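Local structure of diketoreductase (Acinetobacter baylyi, 4E12) at residues Q18-T23 against F28-Y33; T23-F28 against A52-E57; D128-T133 against D137-L142; Q169-A174 against P181-K186; E264-K269 against E278-Y283. The protein reduces dicarbonyl compounds with NADH and probably interconverts (3S)-3-hydroxyacyl-CoA and 3-oxoacyl-CoA in fatty acid beta-oxidation. All blocks are in the same frame, centred on the assembly; numbering follows the deposited sequence.

Read from the N terminus, the first four contacts belong to the NAD-binding region and the last to the C-terminal domain. Contact 1 closes the short turn between helix 14-25 and strand 29-33. Contact 2 crosses it along the chain: sharing T23 and F28, it spans strand 29-33 to bring helix 37-57 back against helix 14-25. Contacts 3 and 4 follow in series, each closing a helix-to-strand turn on the same sheet, and they touch where L140 and L142 pack on V170. F173 joins contact 4 to contact 1 through F28 and T23. Contact 5 lies apart, across the chain's centre from contacts 1, 3 and 4, where the C-terminal tail folds back on helix 253-267.

Contact 1. Residues Q18-T23 against F28-Y33; sequences QIAFQT and FAVTAY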
# COMPACT_ATOMS: atom_id res chain seq x y z
N GLN A 18 26.96 2.91 3.21
CA GLN A 18 26.38 2.29 2.01
C GLN A 18 26.48 3.21 0.80
O GLN A 18 26.78 2.77 -0.31
CB GLN A 18 24.91 1.93 2.23
CG GLN A 18 24.70 0.92 3.32
CD GLN A 18 23.26 0.52 3.50
OE1 GLN A 18 22.49 0.40 2.54
NE2 GLN A 18 22.88 0.30 4.74
N ILE A 19 26.20 4.50 1.01
CA ILE A 19 26.24 5.46 -0.08
C ILE A 19 27.67 5.56 -0.61
O ILE A 19 27.90 5.57 -1.82
CB ILE A 19 25.77 6.85 0.39
CG1 ILE A 19 24.29 6.80 0.80
CG2 ILE A 19 26.04 7.89 -0.69
CD1 ILE A 19 23.76 8.09 1.43
N ALA A 20 28.61 5.63 0.32
CA ALA A 20 30.02 5.74 -0.03
C ALA A 20 30.48 4.49 -0.77
O ALA A 20 31.16 4.60 -1.79
CB ALA A 20 30.85 5.98 1.22
N PHE A 21 30.07 3.32 -0.29
CA PHE A 21 30.53 2.08 -0.88
C PHE A 21 29.92 1.86 -2.25
O PHE A 21 30.64 1.50 -3.18
CB PHE A 21 30.28 0.85 0.01
CG PHE A 21 31.06 -0.35 -0.43
CD1 PHE A 21 32.34 -0.57 0.07
CD2 PHE A 21 30.53 -1.26 -1.35
CE1 PHE A 21 33.10 -1.69 -0.35
CE2 PHE A 21 31.27 -2.37 -1.77
CZ PHE A 21 32.55 -2.59 -1.27
N GLN A 22 28.61 2.04 -2.38
CA GLN A 22 27.95 1.98 -3.68
C GLN A 22 28.64 2.90 -4.69
O GLN A 22 28.86 2.55 -5.85
CB GLN A 22 26.47 2.38 -3.53
CG GLN A 22 25.63 2.23 -4.81
CD GLN A 22 25.36 0.79 -5.22
OE1 GLN A 22 25.76 -0.16 -4.54
NE2 GLN A 22 24.68 0.62 -6.35
N THR A 23 28.99 4.10 -4.24
CA THR A 23 29.58 5.09 -5.13
C THR A 23 31.00 4.67 -5.54
O THR A 23 31.37 4.77 -6.71
CB THR A 23 29.54 6.50 -4.48
OG1 THR A 23 28.18 6.91 -4.35
CG2 THR A 23 30.27 7.51 -5.34
N PHE A 28 33.68 5.80 -8.99
CA PHE A 28 33.98 7.17 -8.57
C PHE A 28 35.09 7.19 -7.55
O PHE A 28 35.37 6.17 -6.91
CB PHE A 28 32.72 7.87 -8.04
CG PHE A 28 31.66 8.09 -9.08
CD1 PHE A 28 30.83 7.05 -9.48
CD2 PHE A 28 31.49 9.34 -9.66
CE1 PHE A 28 29.85 7.25 -10.45
CE2 PHE A 28 30.51 9.54 -10.64
CZ PHE A 28 29.69 8.49 -11.03
N ALA A 29 35.73 8.35 -7.41
CA ALA A 29 36.77 8.55 -6.40
C ALA A 29 36.12 9.08 -5.14
O ALA A 29 35.70 10.24 -5.09
CB ALA A 29 37.81 9.54 -6.91
N VAL A 30 36.06 8.23 -4.13
CA VAL A 30 35.29 8.50 -2.93
C VAL A 30 36.19 8.83 -1.76
O VAL A 30 37.18 8.14 -1.50
CB VAL A 30 34.40 7.29 -2.58
CG1 VAL A 30 33.71 7.46 -1.23
CG2 VAL A 30 33.36 7.09 -3.67
N THR A 31 35.82 9.90 -1.07
CA THR A 31 36.41 10.21 0.23
C THR A 31 35.30 10.08 1.28
O THR A 31 34.23 10.68 1.13
CB THR A 31 36.94 11.65 0.28
OG1 THR A 31 37.94 11.82 -0.73
CG2 THR A 31 37.55 11.95 1.64
N ALA A 32 35.54 9.29 2.32
CA ALA A 32 34.59 9.17 3.42
C ALA A 32 35.06 10.05 4.56
O ALA A 32 36.19 9.90 5.04
CB ALA A 32 34.53 7.71 3.88
N TYR A 33 34.20 10.96 5.00
CA TYR A 33 34.56 11.89 6.05
C TYR A 33 33.83 11.58 7.36
O TYR A 33 32.65 11.24 7.37
CB TYR A 33 34.30 13.34 5.63
CG TYR A 33 34.34 14.25 6.82
CD1 TYR A 33 35.55 14.75 7.30
CD2 TYR A 33 33.16 14.61 7.49
CE1 TYR A 33 35.59 15.58 8.41
CE2 TYR A 33 33.20 15.43 8.60
CZ TYR A 33 34.41 15.92 9.05
OH TYR A 33 34.43 16.74 10.15
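T23 and V30 form the apolar part of this contact, with A20 one turn earlier on the helix. The methyl CG2 of T23 lies 3.5 Å from CG2 of V30 and also reaches CB of F28 at 3.7 Å, so one methyl group bridges the strand and the turn before it. With its chi1 of 173° the valine sets CG1 opposite its own backbone N, and this branch stands 4.0 Å from A20 CB; CG2, besides meeting the threonine, also lies near A20 O.

The polar part is carried mainly by the helix itself. T23 OG1 donates to I19 O at 2.9 Å, tilted 28° from the carbonyl plane. This hydroxyl bond fixes the threonine's rotation, with CG2 anti to the backbone N and facing the strand. The same oxygen accepts from T23 N at its other face. Between the segments, F28 N gives a weak bond to T23 O at 3.4 Å, and that oxygen also lies at the edge of the F28 ring.

V7 and V9 of strand 6-10 pack on T23 and A20, completing the beta-alpha-beta unit that opens a Rossmann fold, whose glycine-rich turn near A20 includes the NAD-binding residue T12.

Contact 2. Residues T23-F28 against A52-E57; sequences TAFHGF and AVYEKE
F25 and Y54 make a T-shaped aromatic pair between two helices of the Rossmann-type NAD-binding domain, 14-25 and 37-57. The edge of the tyrosine is directed at the face of the phenylalanine, with the ring planes at 81° and the centroids 5.3 Å apart. F25 sits on the last turn of its helix, and its CG is placed opposite the backbone N (chi1 179°), carrying the ring out toward the second helix. Y54 takes a different rotamer: a chi1 of -84° puts CG opposite the carbonyl carbon and sends the ring back across the gap between the helices.

The tyrosine is held at more than this edge. Its ring meets F21 edge-to-face, and W149 also packs against it, so its rotation is restrained from several directions. Its hydroxyl probably hydrogen-bonds to Q22 OE1, though at a doubtfully short distance. On the phenylalanine, V58 and A61 add further apolar packing. Y54 CD1 stands 3.8 Å above the F25 plane, displaced toward the rim, and the closest approach joins F25 CD2 to Y54 CE1, also at 3.8 Å.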
# COMPACT_ATOMS: atom_id res chain seq x y z
N THR A 23 28.99 4.10 -4.24
CA THR A 23 29.58 5.09 -5.13
C THR A 23 31.00 4.67 -5.54
O THR A 23 31.37 4.77 -6.71
CB THR A 23 29.54 6.50 -4.48
OG1 THR A 23 28.18 6.91 -4.35
CG2 THR A 23 30.27 7.51 -5.34
N ALA A 24 31.77 4.19 -4.57
CA ALA A 24 33.09 3.64 -4.84
C ALA A 24 33.01 2.43 -5.77
O ALA A 24 33.74 2.36 -6.76
CB ALA A 24 33.79 3.29 -3.53
N PHE A 25 32.11 1.50 -5.47
CA PHE A 25 31.95 0.27 -6.28
C PHE A 25 31.71 0.59 -7.77
O PHE A 25 32.07 -0.20 -8.65
CB PHE A 25 30.81 -0.59 -5.73
CG PHE A 25 30.56 -1.85 -6.51
CD1 PHE A 25 31.56 -2.81 -6.66
CD2 PHE A 25 29.31 -2.08 -7.09
CE1 PHE A 25 31.32 -3.99 -7.39
CE2 PHE A 25 29.07 -3.25 -7.81
CZ PHE A 25 30.07 -4.19 -7.96
N HIS A 26 31.10 1.73 -8.04
CA HIS A 26 30.78 2.12 -9.41
C HIS A 26 31.79 3.05 -10.07
O HIS A 26 31.46 3.69 -11.08
CB HIS A 26 29.39 2.71 -9.52
CG HIS A 26 28.29 1.70 -9.50
ND1 HIS A 26 27.76 1.20 -8.34
CD2 HIS A 26 27.63 1.09 -10.52
CE1 HIS A 26 26.82 0.32 -8.63
NE2 HIS A 26 26.72 0.24 -9.95
N GLY A 27 32.99 3.15 -9.52
CA GLY A 27 34.08 3.77 -10.25
C GLY A 27 34.45 5.17 -9.86
O GLY A 27 35.45 5.69 -10.34
N PHE A 28 33.68 5.80 -8.99
CA PHE A 28 33.98 7.17 -8.57
C PHE A 28 35.09 7.19 -7.55
O PHE A 28 35.37 6.17 -6.91
CB PHE A 28 32.72 7.87 -8.04
CG PHE A 28 31.66 8.09 -9.08
CD1 PHE A 28 30.83 7.05 -9.48
CD2 PHE A 28 31.49 9.34 -9.66
CE1 PHE A 28 29.85 7.25 -10.45
CE2 PHE A 28 30.51 9.54 -10.64
CZ PHE A 28 29.69 8.49 -11.03
N ALA A 52 32.02 -7.60 1.66
CA ALA A 52 31.61 -9.00 1.81
C ALA A 52 30.19 -9.24 1.29
O ALA A 52 29.94 -10.19 0.55
CB ALA A 52 31.72 -9.41 3.28
N VAL A 53 29.26 -8.37 1.69
CA VAL A 53 27.88 -8.45 1.21
C VAL A 53 27.85 -8.33 -0.31
O VAL A 53 27.19 -9.12 -1.00
CB VAL A 53 27.02 -7.30 1.79
CG1 VAL A 53 25.58 -7.41 1.28
CG2 VAL A 53 27.07 -7.31 3.30
N TYR A 54 28.55 -7.34 -0.84
CA TYR A 54 28.56 -7.14 -2.28
C TYR A 54 29.05 -8.36 -3.02
O TYR A 54 28.40 -8.84 -3.95
CB TYR A 54 29.37 -5.92 -2.69
CG TYR A 54 28.58 -4.64 -2.61
CD1 TYR A 54 28.53 -3.76 -3.70
CD2 TYR A 54 27.86 -4.31 -1.46
CE1 TYR A 54 27.79 -2.58 -3.63
CE2 TYR A 54 27.12 -3.14 -1.38
CZ TYR A 54 27.09 -2.28 -2.47
OH TYR A 54 26.36 -1.13 -2.39
N GLU A 55 30.20 -8.88 -2.61
CA GLU A 55 30.75 -10.03 -3.30
C GLU A 55 29.77 -11.21 -3.35
O GLU A 55 29.82 -12.01 -4.29
CB GLU A 55 32.16 -10.39 -2.78
CG GLU A 55 32.30 -10.66 -1.30
CD GLU A 55 33.75 -10.49 -0.82
OE1 GLU A 55 34.64 -10.15 -1.64
OE2 GLU A 55 34.01 -10.70 0.38
N LYS A 56 28.84 -11.29 -2.40
CA LYS A 56 27.83 -12.36 -2.43
C LYS A 56 26.51 -11.91 -3.06
O LYS A 56 25.79 -12.74 -3.62
CB LYS A 56 27.55 -12.89 -1.02
CG LYS A 56 28.77 -13.43 -0.26
CD LYS A 56 29.40 -14.62 -0.94
CE LYS A 56 30.66 -15.06 -0.18
NZ LYS A 56 31.38 -16.17 -0.86
N GLU A 57 26.18 -10.62 -2.97
CA GLU A 57 24.85 -10.15 -3.36
C GLU A 57 24.80 -9.26 -4.61
O GLU A 57 23.72 -9.05 -5.17
CB GLU A 57 24.20 -9.38 -2.20
CG GLU A 57 24.02 -10.17 -0.92
CD GLU A 57 22.99 -11.27 -1.05
OE1 GLU A 57 22.24 -11.25 -2.04
OE2 GLU A 57 22.93 -12.14 -0.16

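Contact 3. Residues D128-T133 against D137-L142; sequences DLVGYT and DKFLAL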
# COMPACT_ATOMS: atom_id res chain seq x y z
N ASP A 128 14.81 23.64 4.72
CA ASP A 128 15.22 23.85 6.10
C ASP A 128 16.71 24.17 6.19
O ASP A 128 17.16 24.78 7.16
CB ASP A 128 14.91 22.62 6.97
CG ASP A 128 13.43 22.39 7.17
OD1 ASP A 128 12.65 23.35 6.99
OD2 ASP A 128 13.03 21.26 7.52
N LEU A 129 17.46 23.77 5.17
CA LEU A 129 18.92 23.76 5.26
C LEU A 129 19.59 24.64 4.21
O LEU A 129 20.78 24.96 4.34
CB LEU A 129 19.42 22.32 5.10
CG LEU A 129 18.93 21.26 6.08
CD1 LEU A 129 19.32 19.86 5.62
CD2 LEU A 129 19.44 21.54 7.49
N VAL A 130 18.86 25.04 3.17
CA VAL A 130 19.48 25.69 2.02
C VAL A 130 20.25 26.97 2.38
O VAL A 130 21.32 27.23 1.82
CB VAL A 130 18.47 25.98 0.90
CG1 VAL A 130 17.31 26.81 1.42
CG2 VAL A 130 19.15 26.67 -0.28
N GLY A 131 19.71 27.73 3.32
CA GLY A 131 20.32 29.00 3.69
C GLY A 131 21.75 28.90 4.17
O GLY A 131 22.54 29.83 3.97
N TYR A 132 22.10 27.78 4.79
CA TYR A 132 23.43 27.60 5.35
C TYR A 132 24.45 27.26 4.27
O TYR A 132 25.64 27.52 4.43
CB TYR A 132 23.42 26.46 6.36
CG TYR A 132 22.34 26.59 7.40
CD1 TYR A 132 22.10 27.80 8.03
CD2 TYR A 132 21.57 25.49 7.77
CE1 TYR A 132 21.11 27.93 9.00
CE2 TYR A 132 20.57 25.60 8.74
CZ TYR A 132 20.35 26.82 9.35
OH TYR A 132 19.37 26.94 10.30
N THR A 133 23.99 26.67 3.17
CA THR A 133 24.93 26.21 2.17
C THR A 133 25.71 27.36 1.55
O THR A 133 26.91 27.25 1.33
CB THR A 133 24.26 25.42 1.03
OG1 THR A 133 23.43 26.29 0.26
CG2 THR A 133 23.44 24.28 1.58
N ASP A 137 21.75 27.21 -5.55
CA ASP A 137 21.61 26.68 -6.91
C ASP A 137 22.26 25.31 -7.03
O ASP A 137 22.05 24.59 -8.02
CB ASP A 137 22.21 27.64 -7.94
CG ASP A 137 23.68 27.92 -7.67
OD1 ASP A 137 24.01 28.38 -6.55
OD2 ASP A 137 24.50 27.66 -8.57
N LYS A 138 23.05 24.94 -6.03
CA LYS A 138 23.81 23.70 -6.08
C LYS A 138 23.48 22.77 -4.91
O LYS A 138 24.28 21.88 -4.60
CB LYS A 138 25.32 24.00 -6.09
CG LYS A 138 25.82 24.70 -7.34
CD LYS A 138 27.31 24.95 -7.24
CE LYS A 138 27.89 25.49 -8.54
NZ LYS A 138 27.83 24.48 -9.63
N PHE A 139 22.34 22.98 -4.27
CA PHE A 139 21.94 22.18 -3.12
C PHE A 139 20.62 21.48 -3.42
O PHE A 139 19.67 22.08 -3.93
CB PHE A 139 21.79 23.06 -1.88
CG PHE A 139 21.38 22.31 -0.66
CD1 PHE A 139 20.21 22.63 0.02
CD2 PHE A 139 22.17 21.26 -0.19
CE1 PHE A 139 19.83 21.94 1.16
CE2 PHE A 139 21.80 20.56 0.95
CZ PHE A 139 20.62 20.89 1.63
N LEU A 140 20.56 20.19 -3.11
CA LEU A 140 19.32 19.44 -3.22
C LEU A 140 19.35 18.23 -2.32
O LEU A 140 20.31 18.02 -1.56
CB LEU A 140 19.04 19.04 -4.68
CG LEU A 140 20.19 18.44 -5.50
CD1 LEU A 140 20.73 17.19 -4.85
CD2 LEU A 140 19.72 18.17 -6.92
N ALA A 141 18.30 17.43 -2.37
CA ALA A 141 18.29 16.19 -1.60
C ALA A 141 18.49 15.04 -2.55
O ALA A 141 17.95 15.04 -3.66
CB ALA A 141 16.97 16.04 -0.85
N LEU A 142 19.30 14.07 -2.11
CA LEU A 142 19.48 12.79 -2.78
C LEU A 142 19.29 11.75 -1.70
O LEU A 142 20.17 11.53 -0.86
CB LEU A 142 20.89 12.70 -3.37
CG LEU A 142 21.17 11.46 -4.23
CD1 LEU A 142 20.26 11.52 -5.46
CD2 LEU A 142 22.63 11.41 -4.65
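The weakly bonded, kinked helix 128-133 runs against strand 139-142 at 135° between their N-to-C directions, with the axes 8.9 Å apart at closest approach. One side chain, F139, fills the gap. Its chi1 of 180° turns the ring away from its own backbone N and into the helix.

T133 covers one face of that ring: its CG2 makes a CH-pi contact, 3.8 Å from the F139 centroid and 18° off the ring normal. OG1 of T133 helps hold this pose: lying in the carbonyl plane of V130, it donates to V130 O at 2.8 Å and also hydrogen-bonds to R135 N. T133 N uses the same V130 oxygen. Elsewhere the approach is slanting, with V130 CA 3.7 Å from F139 CD1 and L129 CB 3.9 Å from F139 CZ.

Y104 of helix 97-110 meets the F139 ring edge-to-face and touches T133, while F117 of strand 116-119 packs on both residues, so the contact lies within the beta-alpha-beta unit formed by strands 116-119 and 139-144 and the helix between them.

Contact 4. Residues Q169-A174 against P181-K186; sequences QVVEFA and PIELKK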
# COMPACT_ATOMS: atom_id res chain seq x y z
N GLN A 169 22.36 16.68 -13.35
CA GLN A 169 23.65 16.04 -13.12
C GLN A 169 23.53 15.03 -11.97
O GLN A 169 24.10 13.94 -12.05
CB GLN A 169 24.76 17.06 -12.84
CG GLN A 169 24.96 18.05 -13.96
CD GLN A 169 26.11 19.01 -13.70
OE1 GLN A 169 26.87 18.85 -12.74
NE2 GLN A 169 26.23 20.03 -14.55
N VAL A 170 22.82 15.39 -10.91
CA VAL A 170 22.60 14.46 -9.80
C VAL A 170 21.78 13.25 -10.28
O VAL A 170 22.06 12.11 -9.90
CB VAL A 170 21.93 15.14 -8.58
CG1 VAL A 170 21.57 14.12 -7.52
CG2 VAL A 170 22.88 16.17 -7.97
N VAL A 171 20.77 13.50 -11.10
CA VAL A 171 20.00 12.40 -11.67
C VAL A 171 20.91 11.48 -12.44
O VAL A 171 20.81 10.26 -12.31
CB VAL A 171 18.84 12.87 -12.58
CG1 VAL A 171 18.23 11.68 -13.30
CG2 VAL A 171 17.77 13.55 -11.74
N GLU A 172 21.81 12.03 -13.23
CA GLU A 172 22.71 11.18 -14.01
C GLU A 172 23.72 10.49 -13.10
O GLU A 172 24.09 9.33 -13.34
CB GLU A 172 23.38 11.99 -15.14
CG GLU A 172 22.35 12.41 -16.21
CD GLU A 172 22.91 13.38 -17.23
OE1 GLU A 172 24.06 13.84 -17.04
OE2 GLU A 172 22.19 13.68 -18.21
N PHE A 173 24.16 11.18 -12.05
CA PHE A 173 25.01 10.54 -11.06
C PHE A 173 24.28 9.36 -10.43
O PHE A 173 24.84 8.28 -10.28
CB PHE A 173 25.41 11.51 -9.95
CG PHE A 173 26.07 10.84 -8.78
CD1 PHE A 173 27.41 10.47 -8.84
CD2 PHE A 173 25.35 10.58 -7.62
CE1 PHE A 173 28.03 9.84 -7.75
CE2 PHE A 173 25.95 9.96 -6.52
CZ PHE A 173 27.29 9.58 -6.58
N ALA A 174 23.03 9.58 -10.04
CA ALA A 174 22.26 8.50 -9.42
C ALA A 174 22.27 7.23 -10.30
O ALA A 174 22.52 6.11 -9.83
CB ALA A 174 20.83 8.96 -9.16
N PRO A 181 16.67 6.61 -10.40
CA PRO A 181 16.34 7.97 -9.96
C PRO A 181 14.84 8.16 -9.88
O PRO A 181 14.11 7.88 -10.83
CB PRO A 181 16.89 8.85 -11.08
CG PRO A 181 17.91 8.02 -11.73
CD PRO A 181 17.39 6.63 -11.68
N ILE A 182 14.38 8.62 -8.73
CA ILE A 182 12.98 8.92 -8.55
C ILE A 182 12.93 10.42 -8.53
O ILE A 182 13.41 11.05 -7.57
CB ILE A 182 12.47 8.34 -7.22
CG1 ILE A 182 12.62 6.81 -7.23
CG2 ILE A 182 11.04 8.79 -6.93
CD1 ILE A 182 11.89 6.16 -8.36
N GLU A 183 12.40 11.02 -9.60
CA GLU A 183 12.50 12.46 -9.76
C GLU A 183 11.30 13.22 -9.21
O GLU A 183 10.19 13.14 -9.75
CB GLU A 183 12.77 12.81 -11.24
CG GLU A 183 14.07 12.22 -11.78
CD GLU A 183 14.33 12.52 -13.26
OE1 GLU A 183 14.22 13.70 -13.67
OE2 GLU A 183 14.65 11.58 -14.01
N LEU A 184 11.50 13.94 -8.10
CA LEU A 184 10.46 14.80 -7.58
C LEU A 184 10.60 16.19 -8.16
O LEU A 184 11.72 16.64 -8.44
CB LEU A 184 10.46 14.86 -6.05
CG LEU A 184 10.08 13.61 -5.27
CD1 LEU A 184 11.18 12.56 -5.33
CD2 LEU A 184 9.84 14.04 -3.83
N LYS A 185 9.47 16.86 -8.34
CA LYS A 185 9.41 18.13 -9.06
C LYS A 185 9.28 19.31 -8.10
O LYS A 185 9.55 20.45 -8.47
CB LYS A 185 8.25 18.10 -10.08
CG LYS A 185 8.45 17.03 -11.16
CD LYS A 185 7.23 16.81 -12.03
CE LYS A 185 7.51 15.72 -13.07
NZ LYS A 185 6.33 15.41 -13.93
N LYS A 186 8.88 19.01 -6.87
CA LYS A 186 8.73 20.01 -5.83
C LYS A 186 9.05 19.34 -4.50
O LYS A 186 8.97 18.12 -4.39
CB LYS A 186 7.28 20.50 -5.74
CG LYS A 186 6.73 21.19 -6.97
CD LYS A 186 5.33 21.73 -6.67
CE LYS A 186 4.73 22.44 -7.87
NZ LYS A 186 3.36 22.97 -7.58
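V171 CG1 meets both P181 and E183, while CG2 meets E183 alone. The more enclosed part of the contact is the proline end, where buried V171 and P181 shield each other most. V171 CG1 lies 3.8 Å from P181 CB, and the proline's CG comes to 3.7 Å from V171 O, lying against the helix backbone as well as its side chain. One turn on, A174 CB approaches the same P181 CG at 4.0 Å. The pyrrolidine ring thus spans two residues on one face of helix 164-176, meeting the valine side chain at about a right angle.

The glutamate end, by contrast, is partly exposed and lies at the margin of the contact, though its atoms come just as near. E183 is extended beyond CG (chi2 178°), and its chain passes across V171 at about a right angle. Its CG and CD are each 3.9 Å from V171 CG2, whereas OE2 lies 3.7 Å from V171 CG1. A carboxylate beside methyl groups gains only van der Waals contact from them; Y167 of the same helix also touches this side chain. Farther along, K185 and K186 lead to the second subunit, with backbone hydrogen bonds from K185.

The helix and strand run at 151° to each other, and the arrangement is that of a helix packed beside the outermost strand of the sheet within this chain, in the beta-alpha-beta unit of strand 153-158, helix 164-176 and strand 180-183 in this NAD-binding domain.

Contact 5. Residues E264-K269 against E278-Y283; sequences ENYIDK and EGFYRY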
# COMPACT_ATOMS: atom_id res chain seq x y z
N GLU A 264 4.39 -2.06 24.75
CA GLU A 264 3.92 -3.05 25.71
C GLU A 264 4.03 -4.47 25.17
O GLU A 264 4.51 -5.36 25.86
CB GLU A 264 2.46 -2.79 26.10
CG GLU A 264 1.88 -3.86 27.02
CD GLU A 264 0.41 -3.63 27.35
OE1 GLU A 264 -0.11 -2.55 26.99
OE2 GLU A 264 -0.21 -4.52 27.96
N ASN A 265 3.59 -4.67 23.93
CA ASN A 265 3.47 -6.01 23.38
C ASN A 265 4.69 -6.53 22.64
O ASN A 265 4.81 -7.73 22.45
CB ASN A 265 2.25 -6.09 22.48
CG ASN A 265 0.98 -5.85 23.23
OD1 ASN A 265 0.67 -6.58 24.17
ND2 ASN A 265 0.25 -4.80 22.86
N TYR A 266 5.59 -5.65 22.21
CA TYR A 266 6.72 -6.12 21.43
C TYR A 266 8.05 -5.63 21.94
O TYR A 266 8.88 -6.43 22.37
CB TYR A 266 6.53 -5.78 19.94
CG TYR A 266 5.33 -6.49 19.38
CD1 TYR A 266 4.05 -5.94 19.50
CD2 TYR A 266 5.47 -7.71 18.72
CE1 TYR A 266 2.94 -6.60 18.99
CE2 TYR A 266 4.37 -8.37 18.21
CZ TYR A 266 3.11 -7.81 18.34
OH TYR A 266 2.02 -8.47 17.84
N ILE A 267 8.25 -4.32 21.93
CA ILE A 267 9.51 -3.74 22.38
C ILE A 267 9.87 -4.25 23.79
O ILE A 267 11.02 -4.60 24.06
CB ILE A 267 9.43 -2.19 22.44
CG1 ILE A 267 8.95 -1.61 21.10
CG2 ILE A 267 10.78 -1.61 22.80
CD1 ILE A 267 9.74 -2.09 19.91
N ASP A 268 8.89 -4.31 24.69
CA ASP A 268 9.18 -4.71 26.07
C ASP A 268 9.48 -6.20 26.19
O ASP A 268 9.97 -6.65 27.22
CB ASP A 268 8.05 -4.33 27.04
CG ASP A 268 8.02 -2.85 27.37
OD1 ASP A 268 8.89 -2.10 26.88
OD2 ASP A 268 7.14 -2.42 28.13
N LYS A 269 9.20 -6.94 25.13
CA LYS A 269 9.47 -8.38 25.13
C LYS A 269 10.68 -8.74 24.27
O LYS A 269 10.92 -9.92 24.01
CB LYS A 269 8.25 -9.15 24.64
CG LYS A 269 7.03 -8.96 25.53
CD LYS A 269 5.90 -9.87 25.10
CE LYS A 269 4.72 -9.77 26.05
NZ LYS A 269 3.61 -10.69 25.64
N GLU A 278 12.09 -12.14 15.54
CA GLU A 278 10.67 -12.19 15.85
C GLU A 278 10.13 -10.78 16.05
O GLU A 278 10.74 -9.98 16.75
CB GLU A 278 10.39 -12.99 17.11
CG GLU A 278 8.90 -13.11 17.42
CD GLU A 278 8.58 -14.06 18.55
OE1 GLU A 278 9.52 -14.63 19.13
OE2 GLU A 278 7.38 -14.25 18.84
N GLY A 279 9.02 -10.49 15.39
CA GLY A 279 8.26 -9.28 15.65
C GLY A 279 6.78 -9.60 15.70
O GLY A 279 6.34 -10.41 16.52
N PHE A 280 5.99 -8.99 14.82
CA PHE A 280 4.63 -9.47 14.62
C PHE A 280 4.64 -10.95 14.21
O PHE A 280 3.72 -11.71 14.55
CB PHE A 280 3.91 -8.61 13.59
CG PHE A 280 3.55 -7.28 14.11
CD1 PHE A 280 2.42 -7.13 14.92
CD2 PHE A 280 4.32 -6.16 13.82
CE1 PHE A 280 2.07 -5.89 15.42
CE2 PHE A 280 3.98 -4.92 14.31
CZ PHE A 280 2.85 -4.78 15.11
N TYR A 281 5.66 -11.36 13.47
CA TYR A 281 5.82 -12.77 13.09
C TYR A 281 7.08 -13.35 13.69
O TYR A 281 7.98 -12.61 14.08
CB TYR A 281 5.88 -12.93 11.57
CG TYR A 281 4.62 -12.51 10.87
CD1 TYR A 281 3.58 -13.42 10.64
CD2 TYR A 281 4.46 -11.20 10.43
CE1 TYR A 281 2.41 -13.02 9.99
CE2 TYR A 281 3.30 -10.79 9.79
CZ TYR A 281 2.28 -11.70 9.57
OH TYR A 281 1.15 -11.25 8.92
N ARG A 282 7.14 -14.67 13.75
CA ARG A 282 8.32 -15.37 14.24
C ARG A 282 9.10 -15.85 13.02
O ARG A 282 8.53 -16.42 12.09
CB ARG A 282 7.90 -16.56 15.12
CG ARG A 282 9.05 -17.20 15.88
CD ARG A 282 8.54 -18.21 16.90
NE ARG A 282 9.61 -18.67 17.78
CZ ARG A 282 9.45 -19.55 18.76
NH1 ARG A 282 8.25 -20.08 19.00
NH2 ARG A 282 10.48 -19.91 19.52
N TYR A 283 10.41 -15.60 13.01
CA TYR A 283 11.24 -15.91 11.86
C TYR A 283 12.23 -17.03 12.18
O TYR A 283 12.29 -17.44 13.37
CB TYR A 283 11.97 -14.65 11.36
CG TYR A 283 10.99 -13.59 10.95
CD1 TYR A 283 10.59 -12.58 11.83
CD2 TYR A 283 10.44 -13.60 9.67
CE1 TYR A 283 9.66 -11.61 11.45
CE2 TYR A 283 9.51 -12.64 9.27
CZ TYR A 283 9.13 -11.65 10.17
OH TYR A 283 8.23 -10.71 9.76
O HOH W 1 2.08 -10.88 16.58
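This is a buried aromatic contact, Y266 against G279 and F280, made where the C-terminal tail returns to the C-terminal part of helix 253-267. The two rings lie obliquely, their planes at 44° and their centroids 4.5 Å apart. The end of the tyrosine does most of the touching: OH lies 3.2 Å from F280 CD1, and CZ is 3.6 Å from that same carbon. Along the other edge of its ring, Y266 CE2 approaches G279 O at 3.3 Å, close to the ring plane.

The setting is the all-helical C-terminal domain of the 3-hydroxyacyl-CoA dehydrogenase family. L241 touches both Y266 and F280, F233 meets the F280 ring edge-to-face, and F258 and L262 of helix 253-267 add further packing around it. D237 accepts from F280 N and Y281 N, holding the tail backbone in place.

A chi1 of -64° sets the Y266 ring opposite its own carbonyl carbon and directs it toward the tail. There a water in the plane of the tyrosine ring hydrogen-bonds to Y266 OH at 2.7 Å and donates to F280 O, also at 2.7 Å, joining the hydroxyl to the tail backbone.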